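Local coordinates for ErfK/YbiS/YcfS/YnhG family protein (Xylanimonas cellulosilytica, PDB 4LPQ) that probably serves as a peptidoglycan L,D-transpeptidase in bacterial cell wall synthesis, pairing a putative peptidoglycan-binding domain with a YkuD-type catalytic domain, at residues A[11-17]-A[39-43]; A[97-101]-A[191-196]. All coordinates share one frame. Residue numbers count along the deposited sequence, not the author numbering.

Contact 1: residues A[11-17]-A[39-43]; sequences PQRGSTG and GDYGW
This is an antiparallel loop-to-loop contact in the putative peptidoglycan-binding domain, between the approaches to helices 18-30 and 43-56. Residues 12-15 form a type II turn closed by Ser-15 N to Gln-12 O (2.9 Å); Gly-14 accepts the positive phi (100°) of its third position, and Ser-15 OG donates to the same Gln-12 O (2.9 Å). Gly-14 N then bonds Tyr-41 O, Tyr-41 N bonds Ser-15 O and Gly-17 N bonds Gly-39 O, all 2.9 Å, around a single bridge of Thr-16 with Asp-40 (CA-CA 4.6 Å). Thr-16 OG1 donates to Asp-40 OD1 at 2.6 Å. Tyr-41, the centre of an inverse gamma turn, has chi1 t: its ring lies under the turn, CD2 3.3 Å from Gln-12 O, and also touches Val-20, Leu-23 and Val-49. Although its CA-to-CB bond points away, Arg-13 folds its end back over the Gly-42 to Trp-43 link, NE 3.4 Å from Gly-42 C. Gly-17 and Gly-42 are N-caps. The sequence DGDYG, leading into helix 43-56 with its tyrosine buried, is the Asp-Gly-X-aromatic-Gly signature of PG_binding_1 domains.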
loop_
_atom_site.group_PDB
_atom_site.type_symbol
_atom_site.label_atom_id
_atom_site.label_comp_id
_atom_site.label_asym_id
_atom_site.label_seq_id
_atom_site.Cartn_x
_atom_site.Cartn_y
_atom_site.Cartn_z
ATOM N N PRO A 11 -16.348 13.015 -0.058
ATOM C CA PRO A 11 -15.278 12.829 -1.047
ATOM C C PRO A 11 -15.149 11.392 -1.517
ATOM O O PRO A 11 -15.162 10.472 -0.713
ATOM C CB PRO A 11 -14.037 13.261 -0.302
ATOM C CG PRO A 11 -14.579 14.264 0.634
ATOM C CD PRO A 11 -15.931 13.787 1.063
ATOM N N GLN A 12 -15.119 11.200 -2.844
ATOM C CA GLN A 12 -14.991 9.906 -3.457
ATOM C C GLN A 12 -14.364 10.086 -4.829
ATOM O O GLN A 12 -14.229 11.203 -5.301
ATOM C CB GLN A 12 -16.367 9.251 -3.577
ATOM C CG GLN A 12 -17.449 10.030 -4.351
ATOM C CD GLN A 12 -18.774 9.358 -4.258
ATOM O OE1 GLN A 12 -19.607 9.646 -3.384
ATOM N NE2 GLN A 12 -18.949 8.385 -5.093
ATOM N N ARG A 13 -14.018 8.958 -5.479
ATOM C CA ARG A 13 -13.347 9.074 -6.771
ATOM C C ARG A 13 -14.185 9.920 -7.724
ATOM O O ARG A 13 -15.379 9.692 -7.861
ATOM C CB ARG A 13 -13.153 7.662 -7.343
ATOM C CG ARG A 13 -12.403 7.655 -8.665
ATOM C CD ARG A 13 -10.933 7.947 -8.520
ATOM N NE ARG A 13 -10.202 8.008 -9.785
ATOM C CZ ARG A 13 -9.647 6.961 -10.360
ATOM N NH1 ARG A 13 -9.645 5.816 -9.756
ATOM N NH2 ARG A 13 -9.045 7.104 -11.534
ATOM N N GLY A 14 -13.540 10.927 -8.335
ATOM C CA GLY A 14 -14.179 11.819 -9.277
ATOM C C GLY A 14 -14.569 13.136 -8.639
ATOM O O GLY A 14 -14.901 14.066 -9.369
ATOM N N SER A 15 -14.660 13.179 -7.331
ATOM C CA SER A 15 -15.009 14.433 -6.659
ATOM C C SER A 15 -13.920 15.486 -6.877
ATOM O O SER A 15 -12.708 15.169 -7.026
ATOM C CB SER A 15 -15.093 14.212 -5.126
ATOM O OG SER A 15 -16.135 13.357 -4.715
ATOM N N THR A 16 -14.329 16.763 -6.776
ATOM C CA THR A 16 -13.377 17.872 -6.763
ATOM C C THR A 16 -13.880 18.937 -5.799
ATOM O O THR A 16 -15.087 19.033 -5.476
ATOM C CB THR A 16 -13.328 18.465 -8.199
ATOM O OG1 THR A 16 -12.217 19.334 -8.429
ATOM C CG2 THR A 16 -14.503 19.321 -8.417
ATOM N N GLY A 17 -12.938 19.721 -5.342
ATOM C CA GLY A 17 -13.295 20.833 -4.511
ATOM C C GLY A 17 -12.524 20.931 -3.199
ATOM O O GLY A 17 -11.660 20.118 -2.917
ATOM N N GLY A 39 -7.081 19.076 -4.931
ATOM C CA GLY A 39 -8.520 19.153 -4.931
ATOM C C GLY A 39 -9.225 18.250 -5.919
ATOM O O GLY A 39 -10.484 18.295 -5.988
ATOM N N ASP A 40 -8.495 17.378 -6.600
ATOM C CA ASP A 40 -9.113 16.415 -7.514
ATOM C C ASP A 40 -8.893 14.988 -7.028
ATOM O O ASP A 40 -7.767 14.553 -6.899
ATOM C CB ASP A 40 -8.512 16.537 -8.889
ATOM C CG ASP A 40 -8.852 17.858 -9.551
ATOM O OD1 ASP A 40 -9.870 18.512 -9.286
ATOM O OD2 ASP A 40 -8.104 18.292 -10.492
ATOM N N TYR A 41 -9.969 14.279 -6.741
ATOM C CA TYR A 41 -9.866 12.909 -6.227
ATOM C C TYR A 41 -9.749 11.940 -7.404
ATOM O O TYR A 41 -10.746 11.468 -7.957
ATOM C CB TYR A 41 -11.020 12.625 -5.331
ATOM C CG TYR A 41 -11.021 11.354 -4.529
ATOM C CD1 TYR A 41 -10.456 10.189 -4.992
ATOM C CD2 TYR A 41 -11.631 11.307 -3.277
ATOM C CE1 TYR A 41 -10.606 8.984 -4.317
ATOM C CE2 TYR A 41 -11.794 10.140 -2.567
ATOM C CZ TYR A 41 -11.261 8.982 -3.085
ATOM O OH TYR A 41 -11.397 7.773 -2.418
ATOM N N GLY A 42 -8.500 11.692 -7.800
ATOM C CA GLY A 42 -8.137 10.760 -8.793
ATOM C C GLY A 42 -7.541 9.488 -8.296
ATOM O O GLY A 42 -7.759 9.104 -7.134
ATOM N N TRP A 43 -6.819 8.789 -9.165
ATOM C CA TRP A 43 -6.265 7.495 -8.835
ATOM C C TRP A 43 -5.339 7.486 -7.641
ATOM O O TRP A 43 -5.359 6.564 -6.801
ATOM C CB TRP A 43 -5.609 6.888 -10.079
ATOM C CG TRP A 43 -5.266 5.477 -10.056
ATOM C CD1 TRP A 43 -5.953 4.449 -10.595
ATOM C CD2 TRP A 43 -4.049 4.915 -9.557
ATOM N NE1 TRP A 43 -5.306 3.247 -10.387
ATOM C CE2 TRP A 43 -4.112 3.525 -9.763
ATOM C CE3 TRP A 43 -2.924 5.442 -8.896
ATOM C CZ2 TRP A 43 -3.127 2.652 -9.361
ATOM C CZ3 TRP A 43 -1.892 4.553 -8.535
ATOM C CH2 TRP A 43 -2.045 3.182 -8.739
HETATM O O HOH W 1 -13.776 6.627 -4.192
#

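Contact 2: residues A[97-101]-A[191-196]; sequences LLAVE and WLWDSW
Strand 97-101, extended throughout, runs alongside the end of a helix at residues 191-196; the axes approach to 11.6 Å and cross at -23°, nearly parallel, with Ala-99 and Leu-192 closest in register (CA-CA 8.0 Å). The helix widens into a pi-type turn, Trp-191 O accepting from both Ser-195 N (3.0 Å) and Trp-196 N (2.9 Å). On the strand, Leu-97 and Ala-99 point toward the helix, whereas Leu-98 and Val-100 point away. Ala-99 is the hub: its small CB sits 3.6 Å from the centroid of the Trp-196 six-membered ring, only 8° off the normal, a CH-pi contact that a bulkier residue would hold farther off. Ala-99 CB also meets the edge of Trp-191 (CZ3, 3.8 Å) and Leu-192 CD2 (4.3 Å). Leu-192, rotamer m,t, also brings CD1 within 4.4 Å of Leu-97 CD2. With chi1 t, Trp-196 stretches across to the strand, where its NE1 donates to Glu-101 OE1 at 2.8 Å; a water lies 2.9 Å from Glu-101 OE1. Such helix-on-sheet packing belongs to the YkuD catalytic domain. Its chemistry is mainly apolar, with one indole-carboxylate bond at the margin satisfying the polar atom of an otherwise hydrophobic tryptophan.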
loop_
_atom_site.group_PDB
_atom_site.type_symbol
_atom_site.label_atom_id
_atom_site.label_comp_id
_atom_site.label_asym_id
_atom_site.label_seq_id
_atom_site.Cartn_x
_atom_site.Cartn_y
_atom_site.Cartn_z
ATOM N N LEU A 97 1.200 -1.542 3.601
ATOM C CA LEU A 97 2.638 -1.557 3.805
ATOM C C LEU A 97 3.000 -0.333 4.611
ATOM O O LEU A 97 2.584 0.790 4.317
ATOM C CB LEU A 97 3.353 -1.602 2.431
ATOM C CG LEU A 97 4.873 -1.628 2.482
ATOM C CD1 LEU A 97 5.385 -2.310 1.234
ATOM C CD2 LEU A 97 5.424 -0.205 2.531
ATOM N N LEU A 98 3.797 -0.529 5.655
ATOM C CA LEU A 98 4.274 0.503 6.511
ATOM C C LEU A 98 5.799 0.701 6.322
ATOM O O LEU A 98 6.537 -0.284 6.463
ATOM C CB LEU A 98 4.005 0.203 7.976
ATOM C CG LEU A 98 2.617 -0.296 8.344
ATOM C CD1 LEU A 98 2.507 -0.563 9.837
ATOM C CD2 LEU A 98 1.592 0.709 7.905
ATOM N N ALA A 99 6.215 1.930 6.025
ATOM C CA ALA A 99 7.633 2.283 6.009
ATOM C C ALA A 99 7.839 2.820 7.424
ATOM O O ALA A 99 7.303 3.847 7.806
ATOM C CB ALA A 99 7.881 3.319 4.950
ATOM N N VAL A 100 8.643 2.102 8.175
ATOM C CA VAL A 100 8.833 2.336 9.636
ATOM C C VAL A 100 10.306 2.678 9.928
ATOM O O VAL A 100 11.215 2.047 9.375
ATOM C CB VAL A 100 8.401 1.110 10.459
ATOM C CG1 VAL A 100 8.439 1.404 11.957
ATOM C CG2 VAL A 100 6.987 0.576 10.061
ATOM N N GLU A 101 10.533 3.684 10.739
ATOM C CA GLU A 101 11.892 4.032 11.214
ATOM C C GLU A 101 11.868 4.257 12.703
ATOM O O GLU A 101 11.119 5.065 13.234
ATOM C CB GLU A 101 12.413 5.258 10.568
ATOM C CG GLU A 101 12.682 5.181 9.122
ATOM C CD GLU A 101 13.340 6.502 8.638
ATOM O OE1 GLU A 101 12.804 7.108 7.682
ATOM O OE2 GLU A 101 14.234 6.969 9.317
ATOM N N TRP A 191 9.018 6.202 -4.348
ATOM C CA TRP A 191 9.271 6.840 -3.084
ATOM C C TRP A 191 10.134 5.947 -2.172
ATOM O O TRP A 191 11.149 6.410 -1.590
ATOM C CB TRP A 191 8.013 7.315 -2.393
ATOM C CG TRP A 191 8.234 7.979 -1.080
ATOM C CD1 TRP A 191 8.564 9.295 -0.909
ATOM C CD2 TRP A 191 8.289 7.368 0.222
ATOM N NE1 TRP A 191 8.785 9.538 0.449
ATOM C CE2 TRP A 191 8.633 8.370 1.154
ATOM C CE3 TRP A 191 8.050 6.074 0.698
ATOM C CZ2 TRP A 191 8.784 8.102 2.512
ATOM C CZ3 TRP A 191 8.192 5.796 2.032
ATOM C CH2 TRP A 191 8.537 6.813 2.968
ATOM N N LEU A 192 9.779 4.677 -2.040
ATOM C CA LEU A 192 10.541 3.712 -1.266
ATOM C C LEU A 192 11.969 3.653 -1.760
ATOM O O LEU A 192 12.891 3.672 -0.936
ATOM C CB LEU A 192 9.883 2.350 -1.356
ATOM C CG LEU A 192 8.574 2.190 -0.591
ATOM C CD1 LEU A 192 7.883 0.879 -0.968
ATOM C CD2 LEU A 192 8.762 2.293 0.903
ATOM N N TRP A 193 12.208 3.563 -3.087
ATOM C CA TRP A 193 13.527 3.473 -3.632
ATOM C C TRP A 193 14.341 4.727 -3.431
ATOM O O TRP A 193 15.514 4.693 -3.040
ATOM C CB TRP A 193 13.484 3.111 -5.101
ATOM C CG TRP A 193 13.380 1.733 -5.503
ATOM C CD1 TRP A 193 12.209 0.955 -5.497
ATOM C CD2 TRP A 193 14.399 0.931 -6.126
ATOM N NE1 TRP A 193 12.471 -0.257 -6.050
ATOM C CE2 TRP A 193 13.791 -0.320 -6.452
ATOM C CE3 TRP A 193 15.705 1.129 -6.473
ATOM C CZ2 TRP A 193 14.448 -1.318 -7.124
ATOM C CZ3 TRP A 193 16.359 0.142 -7.110
ATOM C CH2 TRP A 193 15.730 -1.070 -7.467
ATOM N N ASP A 194 13.759 5.854 -3.839
ATOM C CA ASP A 194 14.520 7.060 -4.194
ATOM C C ASP A 194 14.507 8.139 -3.136
ATOM O O ASP A 194 15.395 8.918 -3.063
ATOM C CB ASP A 194 14.043 7.638 -5.510
ATOM C CG ASP A 194 14.164 6.730 -6.692
ATOM O OD1 ASP A 194 15.044 5.849 -6.691
ATOM O OD2 ASP A 194 13.298 6.915 -7.624
ATOM N N SER A 195 13.463 8.163 -2.341
ATOM C CA SER A 195 13.302 9.189 -1.315
ATOM C C SER A 195 13.557 8.642 0.071
ATOM O O SER A 195 14.392 9.146 0.825
ATOM C CB SER A 195 11.923 9.888 -1.438
ATOM O OG SER A 195 11.810 10.924 -0.469
ATOM N N TRP A 196 12.790 7.633 0.448
ATOM C CA TRP A 196 12.995 6.932 1.714
ATOM C C TRP A 196 14.319 6.191 1.760
ATOM O O TRP A 196 15.132 6.421 2.659
ATOM C CB TRP A 196 11.821 6.008 2.055
ATOM C CG TRP A 196 11.809 5.549 3.414
ATOM C CD1 TRP A 196 11.830 6.304 4.519
ATOM C CD2 TRP A 196 11.599 4.212 3.863
ATOM N NE1 TRP A 196 11.745 5.543 5.651
ATOM C CE2 TRP A 196 11.567 4.251 5.276
ATOM C CE3 TRP A 196 11.555 2.950 3.231
ATOM C CZ2 TRP A 196 11.418 3.109 6.037
ATOM C CZ3 TRP A 196 11.354 1.826 3.941
ATOM C CH2 TRP A 196 11.286 1.873 5.299
HETATM O O HOH W 2 15.142 7.156 5.958
#

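Overall arrangement
The two contacts follow one another along the chain, one in each domain: contact 1 closes within the N-terminal putative peptidoglycan-binding domain before contact 2 opens in the YkuD catalytic domain. Their centres are 25 Å apart and their nearest atoms about 12 Å, so they do not touch. Contact 1 joins the starts of helices 18-30 and 43-56; contact 2 sets helix 186-196 against the mixed sheet through strand 96-101. The domains nevertheless meet nearby: Trp-43 touches Ile-172 and Ser-185, and Phe-33 meets the ring of Trp-191. The predicted catalytic His-167 lies about 11 Å from Trp-43 and 9 Å from Leu-192, between side chains, placing the small helical domain beside the probable active-site region.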